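Local coordinates for protein chitinase (Paenibacillus sp. FPU-7, PDB 5GZT) that probably cleaves the beta-1,4 linkages between N-acetylglucosamine units within chitin and chitodextrins, working as an endo-acting glycoside hydrolase, at residues A832-L837 and H883-D888; T839-Q842 and S846-V849; Q276-S281 and L476-L481; E610-K613 and G619-Y622; S997-L1002 and A1100-N1105. All coordinates share one frame; numbering follows the deposited sequence.

How the contacts relate
From the N terminus, contact 3 comes first: it closes a loop of 194 residues by joining two strands across the interior of the first family 18 barrel. Contact 4 follows in the same barrel, a short helix-to-strand return, and touches contact 3 through the backbone pairing of 278-281 with 619-622. The chain then runs through the immunoglobulin-like domain into the second barrel. There contact 1 ties 832-837 to 883-888, and contact 2 closes its small loop entirely within that span; the two share helix 830-843 and meet at the Asp888-Lys841 salt bridge. Contact 5 joins two later helices of this barrel, its centre about 27 Å from that of contact 2. None of the contacts cross.

Contact 1. Residues A832-L837 and H883-D888; sequences ANFAYL and HQYGFD. With PO4 (phosphate ion), chain D.
Phe834, on helix 830-843, faces Tyr885 just beyond the end of helix 868-884, their CA atoms 6.5 Å apart. Gly886, at positive phi, is the C-prime residue of a Schellman motif that ends the second helix, with Phe887 N bonded back to Met882 O. The turn carries Tyr885 and Phe887 to the Phe834 ring. Tyr885 lies against one face of that ring: its CB sits 4.0 Å from the Phe834 centroid in a CH-pi contact, and Phe834 CD2 comes within 3.2 Å of Tyr885 CD1. The two rings meet obliquely, planes at 34°. Phe887 presents its edge to a face of Phe834 in an offset edge-to-face pair, planes at 83°, with Phe887 CZ 3.7 Å from Phe834 CE1. A water donates to Phe834 O (2.7 Å) and to Tyr885 O (2.8 Å). Beyond the turn, His883 ND1 donates in its ring plane to O2 of a phosphate, probably from the crystallisation liquor, at 2.6 Å. Phe887 also packs on Phe881 of its own preceding helix, on Tyr793 of strand 790-799 and on Val849 and Val851 of strand 848-854, so the cluster fills the seam between two outer helices and the barrel wall.

Contact 2. Residues T839-Q842 and S846-V849; sequences TLKQ and SLKV
Lys841, near the end of helix 830-843, passes its aliphatic chain obliquely across Val849 of the following strand, 848-854. Its CB leaves the helix without meeting the strand. With CG beside the backbone N (chi1 -79°), the chain turns along the gap between helix and strand. CG then comes within 3.6 Å of Val849 CG2 and lies more loosely, 4.3 Å, from Leu847 CD2. CD makes the closest apolar touch, 3.5 Å from the same Val849 CG2. The chain bends about the CG-CD and CD-CE bonds (chi3 70°, chi4 31°), the second about halfway between staggered and eclipsed, and CE carries the ammonium back toward the strand. NZ stands 3.6 Å from Leu847 O, and a water fills in between: it accepts from Lys841 NZ at 3.2 Å and donates to Leu847 O at 2.8 Å. The main partner of NZ is Asp888, whose OD2 forms a salt bridge with it and also accepts from Val849 N. One residue earlier on the helix, Leu840 CB meets Leu847 CD2 at 3.9 Å, and both leucines rest on Ala785 and Ile791. The short link from helix to next strand is a recurring step of the TIM barrel. Chemically the lysine works in two halves: its methylenes complete the apolar seal between helix and strand, while its end is salt-bridged to a carboxylate and linked through a water to the carbonyl of Leu847, just ahead of the strand. The nearby Asp888 carboxylate would be expected to favour the charged form of the ammonium.

Contact 3. Residues Q276-S281 and L476-L481; sequences QGKIVS and LDYINL
Strands 278-281 and 478-481 are not neighbours: their axes come no closer than 10.4 Å, inclined at 55°, and Lys278, Val280, Tyr478 and Asn480 bridge the space with side chains directed at one another. Lys278 reaches furthest. Bends late in its chain, at chi3 and chi4, lay CE over one face of the Tyr478 ring, 3.5 Å from the centroid and 19° off the normal, a CH-pi contact; the nearest ring atom is Tyr478 CD1, 3.3 Å from Lys278 CE. Its ammonium passes beyond the rim to a water, Lys278 NZ donating at 2.9 Å, and that water in turn donates to Asp477 O at 2.7 Å. The tyrosine hydroxyl is bonded to Tyr305 and Glu452. Val280 CG2 fills the next level, 4.2 Å from Tyr478 CE2, and also packs beside the Asn480 side chain. Lys278 and Tyr478 lie near the N-terminal ends of the barrel portions of their strands, away from the C-terminal ends where family 18 active sites lie. Strands 619-623 and 527-532 run between the two along the wall, and Met528 of the latter packs against all four side chains inside the barrel.

Contact 4. Residues E610-K613 and G619-Y622; sequences EYIK and GFMY
Ile612 and Phe620 meet because each first torsion swings its side chain into the gap between helix 602-614 and strand 619-623. In Ile612, CG1 stands beside the backbone N (chi1 -79°) and the chain runs on extended (chi2 157°), pushing CD1 out to the strand. In Phe620, CG lies roughly opposite its own backbone N (chi1 -156°), which turns the ring so that CD2 lies beside that methyl, next to CB. Ile612 CD1 is thus 3.7 Å from Phe620 CB and equally near Phe620 CD2, approaching the ring at a slant. The same methyl sits 3.3 Å from Gly619 O, pressed against the peptide group. The other branch is closer to the strand's start: Ile612 CG2 lies 3.9 Å from Gly619 CA, on bare backbone. Helix and strand are consecutive, and 619-623 is the strand that closes the family 18 TIM barrel, paired in parallel with both 264-284 and 527-532. Gly619 and Phe620 thereby form part of the barrel wall, with Ile612 packed on its outer surface. The Phe620 ring also touches Ile638 of helix 633-642, the next helix along the chain. Glu610 OE2, on helix 602-614, forms a salt bridge with Arg641 of helix 633-642, while Tyr611 OH turns another way and bonds to Asp511.

Contact 5. Residues S997-L1002 and A1100-N1105; sequences SADSVL and AEYAKN
Asp999 and Leu1002 of helix 998-1007 both close on the ring of Tyr1102 in helix 1093-1106. The first helix opens at Ser997, its N-cap: Ser1000 N donates to Ser997 OG at 3.1 Å, and Ser997 N donates to Ser1000 OG at 2.9 Å, the reciprocal pair of a capping box. Ser997 OG is also hydrogen-bonded to Thr988, so the helix start is tied to the loop before it. Ala998 follows, its CB on the side of Tyr1102 but resting on Ile1017. Asp999 makes the polar link. With CG anti to the backbone N (chi1 -178°), its carboxylate leans out to the phenol, and Tyr1102 OH donates at 2.7 Å to Asp999 OD1, which accepts with its anti lone pair, the one facing away from OD2. That oxygen lies near the plane of the Tyr1102 ring, at its edge, while the carboxylate itself is turned 77° against the ring. These helices line the outside of the second family 18 TIM barrel, each leading into a wall strand: 1015-1020 after the first, 1110-1114 after the second. Val1001 packs on Val967 of strand 964-967. Leu1002, one turn on from Asp999, brings CD1 to 3.9 Å from Tyr1102 CE2, the two side chains passing in opposite directions; both rest on Ile1017 of the wall. The Tyr1102 hydroxyl has a second hydrogen-bond partner, Arg1006 NH2, one turn further along the first helix.

Contact 1. Residues A832-L837 and H883-D888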
# COMPACT_ATOMS: atom_id res chain seq x y z
N ALA B 832 37.46 -26.33 -47.42
CA ALA B 832 37.74 -27.54 -46.60
C ALA B 832 36.59 -27.81 -45.62
O ALA B 832 36.17 -28.93 -45.45
CB ALA B 832 39.04 -27.40 -45.83
N ASN B 833 36.11 -26.77 -44.96
CA ASN B 833 34.90 -26.93 -44.08
C ASN B 833 33.68 -27.43 -44.81
O ASN B 833 32.96 -28.25 -44.25
CB ASN B 833 34.57 -25.68 -43.35
CG ASN B 833 35.54 -25.42 -42.25
OD1 ASN B 833 36.12 -26.38 -41.71
ND2 ASN B 833 35.64 -24.16 -41.81
N PHE B 834 33.47 -27.04 -46.07
CA PHE B 834 32.33 -27.51 -46.75
C PHE B 834 32.51 -28.98 -47.10
O PHE B 834 31.50 -29.74 -47.08
CB PHE B 834 32.00 -26.72 -48.06
CG PHE B 834 31.76 -25.20 -47.87
CD1 PHE B 834 31.18 -24.68 -46.70
CD2 PHE B 834 32.10 -24.31 -48.86
CE1 PHE B 834 30.98 -23.34 -46.57
CE2 PHE B 834 31.92 -22.95 -48.70
CZ PHE B 834 31.32 -22.47 -47.58
N ALA B 835 33.74 -29.43 -47.42
CA ALA B 835 33.91 -30.88 -47.64
C ALA B 835 33.73 -31.62 -46.35
O ALA B 835 33.16 -32.70 -46.32
CB ALA B 835 35.29 -31.21 -48.21
N TYR B 836 34.17 -31.03 -45.25
CA TYR B 836 33.95 -31.66 -43.92
C TYR B 836 32.46 -31.82 -43.58
O TYR B 836 31.98 -32.90 -43.24
CB TYR B 836 34.64 -30.87 -42.80
CG TYR B 836 34.51 -31.49 -41.42
CD1 TYR B 836 35.16 -32.69 -41.10
CD2 TYR B 836 33.70 -30.89 -40.43
CE1 TYR B 836 35.00 -33.26 -39.81
CE2 TYR B 836 33.56 -31.41 -39.17
CZ TYR B 836 34.19 -32.61 -38.83
OH TYR B 836 33.98 -33.11 -37.55
N LEU B 837 31.70 -30.74 -43.76
CA LEU B 837 30.25 -30.79 -43.46
C LEU B 837 29.57 -31.87 -44.30
O LEU B 837 28.70 -32.59 -43.82
CB LEU B 837 29.63 -29.43 -43.78
CG LEU B 837 30.03 -28.41 -42.75
CD1 LEU B 837 29.57 -27.03 -43.24
CD2 LEU B 837 29.47 -28.68 -41.38
N HIS B 883 23.10 -23.91 -52.97
CA HIS B 883 23.32 -25.06 -53.86
C HIS B 883 24.79 -25.35 -54.15
O HIS B 883 25.19 -26.50 -54.17
CB HIS B 883 22.63 -24.83 -55.23
CG HIS B 883 21.14 -24.88 -55.18
ND1 HIS B 883 20.49 -26.00 -54.71
CD2 HIS B 883 20.17 -24.04 -55.65
CE1 HIS B 883 19.18 -25.82 -54.83
NE2 HIS B 883 18.96 -24.62 -55.34
N GLN B 884 25.55 -24.32 -54.42
CA GLN B 884 26.94 -24.54 -54.79
C GLN B 884 27.70 -25.31 -53.68
O GLN B 884 28.39 -26.26 -53.98
CB GLN B 884 27.63 -23.18 -54.92
CG GLN B 884 29.09 -23.40 -55.25
CD GLN B 884 29.82 -22.16 -55.79
OE1 GLN B 884 29.34 -21.01 -55.69
NE2 GLN B 884 31.01 -22.41 -56.36
N TYR B 885 27.47 -24.97 -52.41
CA TYR B 885 28.17 -25.63 -51.31
C TYR B 885 27.40 -26.69 -50.55
O TYR B 885 27.83 -27.16 -49.49
CB TYR B 885 28.74 -24.53 -50.40
CG TYR B 885 29.67 -23.62 -51.22
CD1 TYR B 885 30.84 -24.13 -51.84
CD2 TYR B 885 29.38 -22.29 -51.40
CE1 TYR B 885 31.70 -23.30 -52.58
CE2 TYR B 885 30.18 -21.46 -52.13
CZ TYR B 885 31.35 -21.96 -52.70
OH TYR B 885 32.13 -21.03 -53.41
N GLY B 886 26.29 -27.14 -51.11
CA GLY B 886 25.64 -28.31 -50.55
C GLY B 886 24.81 -28.05 -49.26
O GLY B 886 24.61 -28.94 -48.49
N PHE B 887 24.32 -26.86 -49.06
CA PHE B 887 23.45 -26.52 -47.88
C PHE B 887 22.02 -26.98 -48.02
O PHE B 887 21.47 -27.11 -49.15
CB PHE B 887 23.57 -25.02 -47.58
CG PHE B 887 24.90 -24.65 -47.02
CD1 PHE B 887 25.25 -25.00 -45.75
CD2 PHE B 887 25.86 -23.97 -47.82
CE1 PHE B 887 26.44 -24.61 -45.19
CE2 PHE B 887 27.09 -23.67 -47.31
CZ PHE B 887 27.40 -24.03 -46.00
N ASP B 888 21.34 -27.17 -46.88
CA ASP B 888 19.95 -27.65 -46.80
C ASP B 888 18.96 -26.52 -46.40
O ASP B 888 17.74 -26.77 -46.24
CB ASP B 888 19.86 -28.76 -45.76
CG ASP B 888 20.82 -29.91 -46.05
OD1 ASP B 888 20.88 -30.28 -47.17
OD2 ASP B 888 21.55 -30.36 -45.16
P PO4 D . 21.55 -28.68 -52.52
O1 PO4 D . 21.81 -27.33 -51.84
O2 PO4 D . 21.53 -28.27 -53.94
O3 PO4 D . 22.65 -29.56 -52.14
O4 PO4 D . 20.17 -29.25 -52.14
O HOH W 1 29.04 -29.23 -47.99

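Contact 2. Residues T839-Q842 and S846-V849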
# COMPACT_ATOMS: atom_id res chain seq x y z
N THR B 839 30.76 -34.70 -45.10
CA THR B 839 31.07 -36.01 -44.57
C THR B 839 30.24 -36.22 -43.34
O THR B 839 29.81 -37.33 -43.08
CB THR B 839 32.58 -36.25 -44.17
OG1 THR B 839 32.94 -35.52 -42.94
CG2 THR B 839 33.49 -35.99 -45.34
N LEU B 840 30.03 -35.17 -42.57
CA LEU B 840 29.03 -35.23 -41.56
C LEU B 840 27.73 -35.71 -42.14
O LEU B 840 27.08 -36.56 -41.55
CB LEU B 840 28.82 -33.89 -40.91
CG LEU B 840 29.52 -33.61 -39.62
CD1 LEU B 840 30.90 -34.23 -39.47
CD2 LEU B 840 29.57 -32.11 -39.43
N LYS B 841 27.35 -35.15 -43.29
CA LYS B 841 26.00 -35.42 -43.80
C LYS B 841 25.85 -36.87 -44.23
O LYS B 841 24.74 -37.29 -44.51
CB LYS B 841 25.58 -34.42 -44.91
CG LYS B 841 25.11 -33.06 -44.38
CD LYS B 841 25.02 -31.93 -45.42
CE LYS B 841 23.91 -32.06 -46.45
NZ LYS B 841 22.69 -32.76 -45.91
N GLN B 842 26.96 -37.64 -44.24
CA GLN B 842 26.93 -39.10 -44.51
C GLN B 842 26.69 -39.93 -43.26
O GLN B 842 25.80 -40.74 -43.25
CB GLN B 842 28.17 -39.55 -45.25
CG GLN B 842 28.19 -39.01 -46.68
CD GLN B 842 29.58 -38.97 -47.29
OE1 GLN B 842 30.45 -39.79 -46.96
NE2 GLN B 842 29.81 -38.00 -48.18
N SER B 846 20.11 -37.76 -41.81
CA SER B 846 19.03 -36.82 -41.45
C SER B 846 19.57 -35.41 -41.00
O SER B 846 18.78 -34.45 -40.88
CB SER B 846 18.13 -37.51 -40.41
OG SER B 846 18.81 -37.53 -39.19
N LEU B 847 20.88 -35.25 -40.81
CA LEU B 847 21.42 -33.94 -40.45
C LEU B 847 21.03 -32.87 -41.47
O LEU B 847 21.11 -33.14 -42.65
CB LEU B 847 22.92 -34.02 -40.39
CG LEU B 847 23.68 -32.76 -40.01
CD1 LEU B 847 23.34 -32.27 -38.61
CD2 LEU B 847 25.14 -33.06 -40.07
N LYS B 848 20.62 -31.71 -41.01
CA LYS B 848 20.48 -30.50 -41.82
C LYS B 848 21.57 -29.50 -41.54
O LYS B 848 21.82 -29.14 -40.40
CB LYS B 848 19.04 -29.94 -41.65
CG LYS B 848 18.05 -31.03 -42.19
CD LYS B 848 16.61 -30.71 -42.08
CE LYS B 848 15.74 -31.39 -43.19
NZ LYS B 848 14.83 -30.34 -43.84
N VAL B 849 22.21 -29.02 -42.59
CA VAL B 849 23.24 -28.02 -42.49
C VAL B 849 22.80 -26.79 -43.27
O VAL B 849 22.67 -26.86 -44.49
CB VAL B 849 24.53 -28.56 -43.11
CG1 VAL B 849 25.64 -27.61 -42.83
CG2 VAL B 849 24.86 -29.93 -42.52
O HOH W 2 22.48 -35.24 -43.96

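Contact 3. Residues Q276-S281 and L476-L481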
# COMPACT_ATOMS: atom_id res chain seq x y z
N GLN B 276 -6.14 8.35 -3.66
CA GLN B 276 -6.41 6.92 -3.58
C GLN B 276 -5.20 6.11 -4.11
O GLN B 276 -4.31 6.64 -4.76
CB GLN B 276 -7.66 6.56 -4.40
CG GLN B 276 -8.98 7.04 -3.83
CD GLN B 276 -10.16 6.66 -4.75
OE1 GLN B 276 -10.04 5.78 -5.62
NE2 GLN B 276 -11.30 7.31 -4.57
N GLY B 277 -5.20 4.81 -3.86
CA GLY B 277 -4.22 3.91 -4.45
C GLY B 277 -3.06 3.47 -3.55
O GLY B 277 -2.10 2.86 -4.02
N LYS B 278 -3.16 3.67 -2.27
CA LYS B 278 -2.08 3.19 -1.42
C LYS B 278 -2.09 1.64 -1.32
O LYS B 278 -3.18 1.01 -1.25
CB LYS B 278 -2.18 3.74 -0.01
CG LYS B 278 -1.80 5.20 0.16
CD LYS B 278 -1.65 5.50 1.66
CE LYS B 278 -2.95 5.60 2.43
NZ LYS B 278 -3.45 6.99 2.18
N ILE B 279 -0.90 1.06 -1.29
CA ILE B 279 -0.74 -0.38 -1.01
C ILE B 279 0.24 -0.50 0.10
O ILE B 279 1.39 -0.18 -0.07
CB ILE B 279 -0.31 -1.17 -2.22
CG1 ILE B 279 -1.36 -1.05 -3.34
CG2 ILE B 279 -0.16 -2.64 -1.80
CD1 ILE B 279 -0.87 -1.57 -4.67
N VAL B 280 -0.26 -0.83 1.29
CA VAL B 280 0.55 -0.99 2.47
C VAL B 280 0.94 -2.47 2.63
O VAL B 280 0.10 -3.29 2.94
CB VAL B 280 -0.18 -0.53 3.71
CG1 VAL B 280 0.58 -0.91 4.97
CG2 VAL B 280 -0.31 1.00 3.66
N SER B 281 2.20 -2.76 2.36
CA SER B 281 2.80 -4.09 2.55
C SER B 281 3.50 -4.24 3.90
O SER B 281 4.51 -3.60 4.13
CB SER B 281 3.76 -4.38 1.38
OG SER B 281 4.53 -5.57 1.60
N LEU B 476 -4.63 11.32 12.06
CA LEU B 476 -4.15 10.15 11.28
C LEU B 476 -4.21 10.36 9.78
O LEU B 476 -5.19 10.81 9.29
CB LEU B 476 -5.01 8.93 11.67
CG LEU B 476 -5.02 8.63 13.17
CD1 LEU B 476 -6.00 7.55 13.54
CD2 LEU B 476 -3.64 8.28 13.69
N ASP B 477 -3.17 10.07 9.02
CA ASP B 477 -3.33 10.00 7.56
C ASP B 477 -4.34 8.92 7.07
O ASP B 477 -5.03 9.09 6.02
CB ASP B 477 -1.98 9.76 6.88
CG ASP B 477 -1.01 10.94 7.06
OD1 ASP B 477 -0.48 11.03 8.19
OD2 ASP B 477 -0.77 11.69 6.06
N TYR B 478 -4.38 7.80 7.79
CA TYR B 478 -5.35 6.72 7.53
C TYR B 478 -5.40 5.74 8.64
O TYR B 478 -4.49 5.67 9.51
CB TYR B 478 -5.03 6.05 6.18
CG TYR B 478 -3.59 5.69 6.04
CD1 TYR B 478 -2.68 6.61 5.61
CD2 TYR B 478 -3.12 4.37 6.29
CE1 TYR B 478 -1.33 6.31 5.48
CE2 TYR B 478 -1.76 4.05 6.12
CZ TYR B 478 -0.86 5.01 5.75
OH TYR B 478 0.47 4.72 5.56
N ILE B 479 -6.50 4.99 8.67
CA ILE B 479 -6.66 3.83 9.50
C ILE B 479 -6.51 2.57 8.60
O ILE B 479 -7.23 2.39 7.60
CB ILE B 479 -8.00 3.85 10.22
CG1 ILE B 479 -8.10 5.10 11.14
CG2 ILE B 479 -8.16 2.60 11.06
CD1 ILE B 479 -9.45 5.29 11.74
N ASN B 480 -5.56 1.72 8.99
CA ASN B 480 -5.41 0.35 8.43
C ASN B 480 -6.35 -0.66 9.08
O ASN B 480 -6.11 -1.08 10.22
CB ASN B 480 -3.99 -0.11 8.62
CG ASN B 480 -3.02 0.80 7.98
OD1 ASN B 480 -2.24 1.45 8.66
ND2 ASN B 480 -3.00 0.84 6.66
N LEU B 481 -7.43 -1.04 8.39
CA LEU B 481 -8.41 -1.92 8.99
C LEU B 481 -8.02 -3.38 8.91
O LEU B 481 -7.81 -3.91 7.83
CB LEU B 481 -9.77 -1.75 8.36
CG LEU B 481 -10.49 -0.41 8.39
CD1 LEU B 481 -11.70 -0.46 7.43
CD2 LEU B 481 -10.93 -0.16 9.84
O HOH W 3 -5.58 8.38 3.48

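Contact 4. Residues E610-K613 and G619-Y622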
# COMPACT_ATOMS: atom_id res chain seq x y z
N GLU B 610 -11.61 -4.13 -6.12
CA GLU B 610 -12.76 -3.51 -6.69
C GLU B 610 -13.68 -2.89 -5.60
O GLU B 610 -14.25 -1.82 -5.80
CB GLU B 610 -13.49 -4.42 -7.68
CG GLU B 610 -12.67 -4.92 -8.87
CD GLU B 610 -12.07 -3.81 -9.79
OE1 GLU B 610 -12.65 -2.70 -9.84
OE2 GLU B 610 -11.01 -4.02 -10.48
N TYR B 611 -13.79 -3.48 -4.43
CA TYR B 611 -14.55 -2.85 -3.38
C TYR B 611 -13.94 -1.50 -2.97
O TYR B 611 -14.65 -0.54 -2.78
CB TYR B 611 -14.63 -3.77 -2.20
CG TYR B 611 -15.46 -3.30 -1.07
CD1 TYR B 611 -14.94 -2.48 -0.08
CD2 TYR B 611 -16.80 -3.63 -0.99
CE1 TYR B 611 -15.74 -2.04 0.97
CE2 TYR B 611 -17.57 -3.25 0.08
CZ TYR B 611 -17.05 -2.38 1.02
OH TYR B 611 -17.81 -1.97 2.09
N ILE B 612 -12.63 -1.46 -2.86
CA ILE B 612 -11.89 -0.31 -2.48
C ILE B 612 -12.16 0.79 -3.51
O ILE B 612 -12.52 1.92 -3.13
CB ILE B 612 -10.37 -0.62 -2.44
CG1 ILE B 612 -10.00 -1.38 -1.11
CG2 ILE B 612 -9.54 0.70 -2.61
CD1 ILE B 612 -8.72 -2.17 -1.27
N LYS B 613 -12.00 0.49 -4.78
CA LYS B 613 -12.24 1.50 -5.82
C LYS B 613 -13.67 1.97 -5.85
O LYS B 613 -13.89 3.21 -5.99
CB LYS B 613 -11.85 1.01 -7.19
CG LYS B 613 -10.40 0.59 -7.22
CD LYS B 613 -9.76 0.62 -8.58
CE LYS B 613 -10.31 -0.42 -9.50
NZ LYS B 613 -10.01 0.02 -10.91
N GLY B 619 -7.07 2.56 -0.01
CA GLY B 619 -6.26 1.54 -0.62
C GLY B 619 -6.37 0.18 0.08
O GLY B 619 -7.33 -0.08 0.85
N PHE B 620 -5.34 -0.65 -0.18
CA PHE B 620 -5.27 -2.04 0.17
C PHE B 620 -4.08 -2.28 1.09
O PHE B 620 -2.93 -2.01 0.73
CB PHE B 620 -5.13 -2.86 -1.12
CG PHE B 620 -5.63 -4.32 -1.02
CD1 PHE B 620 -5.24 -5.18 0.04
CD2 PHE B 620 -6.37 -4.89 -2.04
CE1 PHE B 620 -5.69 -6.50 0.10
CE2 PHE B 620 -6.79 -6.21 -1.96
CZ PHE B 620 -6.43 -7.01 -0.89
N MET B 621 -4.34 -2.79 2.29
CA MET B 621 -3.25 -3.17 3.24
C MET B 621 -3.22 -4.72 3.33
O MET B 621 -4.28 -5.33 3.27
CB MET B 621 -3.53 -2.63 4.64
CG MET B 621 -2.58 -3.14 5.71
SD MET B 621 -3.04 -4.67 6.50
CE MET B 621 -4.31 -4.15 7.68
N TYR B 622 -2.05 -5.33 3.50
CA TYR B 622 -2.00 -6.77 3.73
C TYR B 622 -0.89 -7.25 4.65
O TYR B 622 0.18 -6.66 4.68
CB TYR B 622 -1.91 -7.47 2.38
CG TYR B 622 -0.80 -7.05 1.41
CD1 TYR B 622 0.54 -7.40 1.60
CD2 TYR B 622 -1.10 -6.34 0.30
CE1 TYR B 622 1.56 -7.00 0.66
CE2 TYR B 622 -0.15 -6.02 -0.65
CZ TYR B 622 1.20 -6.34 -0.46
OH TYR B 622 2.08 -5.95 -1.49

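Contact 5. Residues S997-L1002 and A1100-N1105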
# COMPACT_ATOMS: atom_id res chain seq x y z
N SER B 997 15.52 -13.25 -18.88
CA SER B 997 15.81 -14.67 -18.91
C SER B 997 15.28 -15.26 -20.19
O SER B 997 14.47 -14.64 -20.85
CB SER B 997 15.15 -15.36 -17.69
OG SER B 997 13.78 -15.14 -17.69
N ALA B 998 15.61 -16.51 -20.43
CA ALA B 998 15.00 -17.25 -21.53
C ALA B 998 13.48 -17.20 -21.41
O ALA B 998 12.78 -16.99 -22.38
CB ALA B 998 15.47 -18.67 -21.57
N ASP B 999 12.98 -17.45 -20.20
CA ASP B 999 11.55 -17.45 -19.90
C ASP B 999 10.96 -16.14 -20.25
O ASP B 999 9.92 -16.10 -20.98
CB ASP B 999 11.31 -17.83 -18.39
CG ASP B 999 9.86 -17.90 -18.03
OD1 ASP B 999 9.09 -18.56 -18.76
OD2 ASP B 999 9.46 -17.20 -17.08
N SER B 1000 11.54 -15.03 -19.77
CA SER B 1000 10.95 -13.73 -20.02
C SER B 1000 11.02 -13.37 -21.49
O SER B 1000 10.02 -12.87 -22.06
CB SER B 1000 11.60 -12.60 -19.22
OG SER B 1000 12.89 -12.27 -19.69
N VAL B 1001 12.14 -13.69 -22.12
CA VAL B 1001 12.30 -13.36 -23.58
C VAL B 1001 11.35 -14.15 -24.48
O VAL B 1001 10.60 -13.62 -25.33
CB VAL B 1001 13.75 -13.58 -24.01
CG1 VAL B 1001 13.90 -13.35 -25.50
CG2 VAL B 1001 14.64 -12.63 -23.31
N LEU B 1002 11.33 -15.45 -24.23
CA LEU B 1002 10.49 -16.34 -25.06
C LEU B 1002 9.03 -16.17 -24.76
O LEU B 1002 8.17 -16.27 -25.71
CB LEU B 1002 10.97 -17.74 -24.91
CG LEU B 1002 12.39 -17.94 -25.39
CD1 LEU B 1002 12.90 -19.29 -24.93
CD2 LEU B 1002 12.46 -17.85 -26.89
N ALA B 1100 16.89 -27.09 -21.97
CA ALA B 1100 16.37 -28.18 -22.73
C ALA B 1100 15.00 -28.68 -22.20
O ALA B 1100 14.04 -28.96 -22.95
CB ALA B 1100 17.36 -29.30 -22.77
N GLU B 1101 14.91 -28.71 -20.86
CA GLU B 1101 13.70 -29.02 -20.19
C GLU B 1101 12.64 -27.98 -20.45
O GLU B 1101 11.51 -28.35 -20.68
CB GLU B 1101 13.94 -29.14 -18.67
CG GLU B 1101 12.68 -29.51 -17.90
CD GLU B 1101 12.99 -29.84 -16.45
OE1 GLU B 1101 12.70 -30.95 -16.01
OE2 GLU B 1101 13.54 -29.00 -15.81
N TYR B 1102 13.02 -26.70 -20.40
CA TYR B 1102 12.17 -25.59 -20.76
C TYR B 1102 11.63 -25.78 -22.17
O TYR B 1102 10.45 -25.73 -22.39
CB TYR B 1102 12.93 -24.26 -20.59
CG TYR B 1102 12.04 -23.03 -20.71
CD1 TYR B 1102 11.32 -22.55 -19.60
CD2 TYR B 1102 11.85 -22.39 -21.93
CE1 TYR B 1102 10.47 -21.46 -19.76
CE2 TYR B 1102 11.05 -21.29 -22.07
CZ TYR B 1102 10.35 -20.82 -20.99
OH TYR B 1102 9.45 -19.78 -21.13
N ALA B 1103 12.51 -26.06 -23.15
CA ALA B 1103 12.08 -26.34 -24.54
C ALA B 1103 11.00 -27.42 -24.64
O ALA B 1103 9.98 -27.24 -25.29
CB ALA B 1103 13.28 -26.71 -25.37
N LYS B 1104 11.22 -28.53 -23.98
CA LYS B 1104 10.26 -29.64 -23.99
C LYS B 1104 8.94 -29.27 -23.34
O LYS B 1104 7.89 -29.53 -23.92
CB LYS B 1104 10.82 -30.83 -23.24
CG LYS B 1104 11.88 -31.59 -24.01
CD LYS B 1104 12.86 -32.29 -23.11
CE LYS B 1104 12.20 -33.42 -22.38
NZ LYS B 1104 13.17 -34.09 -21.47
N ASN B 1105 9.00 -28.61 -22.18
CA ASN B 1105 7.79 -28.30 -21.41
C ASN B 1105 7.01 -27.17 -21.99
O ASN B 1105 5.82 -27.06 -21.71
CB ASN B 1105 8.14 -27.91 -19.96
CG ASN B 1105 8.68 -29.12 -19.16
OD1 ASN B 1105 8.35 -30.23 -19.45
ND2 ASN B 1105 9.46 -28.86 -18.14